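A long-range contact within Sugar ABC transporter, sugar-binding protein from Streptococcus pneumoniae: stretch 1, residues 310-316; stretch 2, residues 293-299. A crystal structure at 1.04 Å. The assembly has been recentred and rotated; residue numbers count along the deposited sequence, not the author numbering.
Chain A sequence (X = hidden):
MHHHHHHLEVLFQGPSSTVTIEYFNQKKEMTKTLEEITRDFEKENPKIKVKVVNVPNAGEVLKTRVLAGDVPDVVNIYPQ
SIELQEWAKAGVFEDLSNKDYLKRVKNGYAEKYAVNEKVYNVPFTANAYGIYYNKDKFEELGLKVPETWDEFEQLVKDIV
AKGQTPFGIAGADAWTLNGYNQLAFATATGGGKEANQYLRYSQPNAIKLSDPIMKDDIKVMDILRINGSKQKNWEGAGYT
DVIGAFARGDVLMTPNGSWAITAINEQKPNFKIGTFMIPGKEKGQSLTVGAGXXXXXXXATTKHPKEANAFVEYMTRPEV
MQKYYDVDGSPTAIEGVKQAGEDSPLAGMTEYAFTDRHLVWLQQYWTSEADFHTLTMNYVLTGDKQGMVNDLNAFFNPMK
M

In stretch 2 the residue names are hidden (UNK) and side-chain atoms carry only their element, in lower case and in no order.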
# COMPACT_ATOMS: atom_id res chain seq x y z
N ALA A 310 -0.45 18.36 19.28
CA ALA A 310 -0.09 17.47 20.38
C ALA A 310 -0.63 16.08 20.08
O ALA A 310 0.06 15.10 20.48
CB ALA A 310 -0.69 18.01 21.71
N PHE A 311 -1.79 15.97 19.52
CA PHE A 311 -2.29 14.62 19.22
C PHE A 311 -1.42 13.89 18.18
O PHE A 311 -1.11 12.70 18.33
CB PHE A 311 -3.79 14.72 18.78
CG PHE A 311 -4.48 13.41 18.58
CD1 PHE A 311 -4.69 12.59 19.65
CD2 PHE A 311 -4.88 13.00 17.35
CE1 PHE A 311 -5.39 11.42 19.52
CE2 PHE A 311 -5.52 11.78 17.23
CZ PHE A 311 -5.79 10.99 18.31
N VAL A 312 -1.05 14.63 17.13
CA VAL A 312 -0.17 14.06 16.11
C VAL A 312 1.20 13.68 16.75
O VAL A 312 1.72 12.57 16.53
CB VAL A 312 0.00 15.00 14.97
CG1 VAL A 312 1.01 14.46 13.92
CG2 VAL A 312 -1.36 15.26 14.26
N GLU A 313 1.76 14.60 17.56
CA GLU A 313 3.05 14.32 18.19
C GLU A 313 2.96 13.06 19.04
O GLU A 313 3.90 12.26 19.05
CB GLU A 313 3.49 15.53 19.01
CG GLU A 313 4.87 15.33 19.61
CD GLU A 313 4.90 14.73 20.97
OE1 GLU A 313 4.09 15.18 21.83
OE2 GLU A 313 5.82 13.94 21.24
N TYR A 314 1.90 12.90 19.80
CA TYR A 314 1.77 11.79 20.67
C TYR A 314 1.91 10.47 19.89
O TYR A 314 2.62 9.55 20.35
CB TYR A 314 0.36 11.82 21.39
CG TYR A 314 0.19 10.83 22.44
CD1 TYR A 314 -0.69 9.78 22.35
CD2 TYR A 314 0.88 10.94 23.64
CE1 TYR A 314 -0.89 8.90 23.33
CE2 TYR A 314 0.68 10.04 24.69
CZ TYR A 314 -0.18 9.02 24.52
OH TYR A 314 -0.36 8.06 25.49
N MET A 315 1.27 10.39 18.72
CA MET A 315 1.32 9.16 17.95
C MET A 315 2.70 8.87 17.38
O MET A 315 2.99 7.71 17.02
CB MET A 315 0.25 9.22 16.86
CG MET A 315 -0.04 7.88 16.17
SD MET A 315 -1.06 6.89 17.24
CE MET A 315 -0.24 6.13 17.01
N THR A 316 3.55 9.89 17.22
CA THR A 316 4.92 9.68 16.76
C THR A 316 5.87 9.11 17.84
O THR A 316 7.00 8.78 17.52
CB THR A 316 5.53 10.93 16.16
OG1 THR A 316 5.82 11.91 17.22
CG2 THR A 316 4.78 11.61 15.03
N UNK A 293 -0.81 4.57 5.21
CA UNK A 293 -2.05 3.97 5.59
C UNK A 293 -2.61 4.75 6.83
O UNK A 293 -3.51 5.58 6.67
o UNK A 293 -4.17 2.18 5.81
c UNK A 293 -1.83 2.45 5.87
c UNK A 293 -3.09 1.73 6.28
o UNK A 293 -3.10 0.73 7.04
N UNK A 294 -2.07 4.47 8.01
CA UNK A 294 -2.28 5.43 9.12
C UNK A 294 -1.43 6.62 8.86
O UNK A 294 -0.18 6.53 8.93
c UNK A 294 -3.99 5.50 11.85
c UNK A 294 -1.96 4.75 10.45
c UNK A 294 -1.72 5.25 12.94
c UNK A 294 -2.46 5.62 11.67
N UNK A 295 -2.05 7.71 8.45
CA UNK A 295 -1.33 8.84 7.84
C UNK A 295 -2.21 10.04 8.10
O UNK A 295 -3.35 10.07 7.71
c UNK A 295 -1.10 8.62 6.36
N UNK A 296 -1.64 11.03 8.83
CA UNK A 296 -2.44 12.15 9.35
C UNK A 296 -1.95 13.48 8.87
O UNK A 296 -0.76 13.77 8.80
c UNK A 296 -3.86 8.96 14.50
c UNK A 296 -2.44 11.40 14.07
c UNK A 296 -2.45 12.18 10.88
c UNK A 296 -3.70 9.52 13.22
c UNK A 296 -3.73 9.95 11.02
c UNK A 296 -3.31 9.66 15.52
n UNK A 296 -4.10 9.07 11.97
c UNK A 296 -3.04 11.01 11.59
c UNK A 296 -2.62 10.86 15.32
c UNK A 296 -2.99 10.69 12.97
N UNK A 297 -2.94 14.35 8.63
CA UNK A 297 -2.76 15.77 8.31
C UNK A 297 -3.57 16.63 9.31
O UNK A 297 -4.50 16.10 9.95
c UNK A 297 -3.20 16.05 6.89
o UNK A 297 -2.41 15.35 5.94
N UNK A 298 -3.18 17.88 9.45
CA UNK A 298 -3.85 18.79 10.39
C UNK A 298 -4.50 19.87 9.61
O UNK A 298 -3.90 20.47 8.71
c UNK A 298 -1.04 18.83 13.09
c UNK A 298 -2.83 19.37 11.38
c UNK A 298 -3.51 20.38 12.32
c UNK A 298 -2.10 18.28 12.17
N UNK A 299 -5.76 20.20 9.92
CA UNK A 299 -6.39 21.35 9.27
C UNK A 299 -5.59 22.64 9.51
O UNK A 299 -5.25 22.99 10.64
o UNK A 299 -8.36 22.73 9.31
c UNK A 299 -7.79 21.55 9.86

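Position 293 opens the stretch in a loop, with two side-chain carbons, the second carrying two oxygens. A carboxylate that short is aspartate, Asp293; it lies far from the helix, and its OD2 is hydrogen-bonded elsewhere in the structure.

Position 294 has four carbons forked at the second, with no heteroatom. Its CA-to-CB bond points toward the helix, and one terminal methyl comes 4.4 Å from CE of Met315. The fork one carbon beyond CB makes it leucine, Leu294, and the methyl is CD2.

Position 295 carries a single carbon that stays out of reach of the helix. It is alanine, Ala295, where the strand is under way.

Position 296 has one carbon followed by fused five- and six-membered rings holding eight carbons and one nitrogen. Its CA-to-CB bond points toward the helix, and three helix residues meet the six-membered ring: one ring carbon of position 296 lies 3.5 Å from CE2 of Phe311, another 3.6 Å from CB of Met315, and a third 4.0 Å from CG2 of Val312, which approaches at the ring edge. That indole can belong only to tryptophan, Trp296, and the three carbons are, in the same order, CH2, CZ3 and CE3. NE1 takes no part here, being hydrogen-bonded elsewhere in the structure.

Position 297 shows one carbon and then one oxygen; the CA-to-CB bond points away from the helix. It is a serine, Ser297, its hydroxyl likewise satisfied elsewhere.

Position 298 returns toward the helix with four carbons, forked at the first, one arm two carbons long. The inner carbon of that longer arm sits 3.7 Å from CG2 of Val312. Branching at CB with unequal arms gives isoleucine, Ile298, and the touching atom is CG1.

Position 299 again has one carbon and one oxygen, out of reach of stretch 1; it is serine, Ser299.

The rule is alternation on the strand met by spacing on the helix. Leu294, Trp296 and Ile298 point toward the helix, while Ser297 between the last two points away. Phe311, Val312 and Met315 supply the other surface, a one-then-three spacing that keeps them on neighbouring parts of the helix. The elements run nearly antiparallel, at 157°, with axes 9.7 Å apart at closest approach, and Trp296 bridges much of that gap. Its six-membered ring lies almost parallel to the Phe311 ring, planes at 4°, but slid apart so that they barely overlap. No hydrogen bond crosses; 324 Å² of buried surface is held by apolar packing, with one large indole as its centrepiece and smaller aliphatic contacts filling in around it.

Stretch 2 293-299: DLAWSIS
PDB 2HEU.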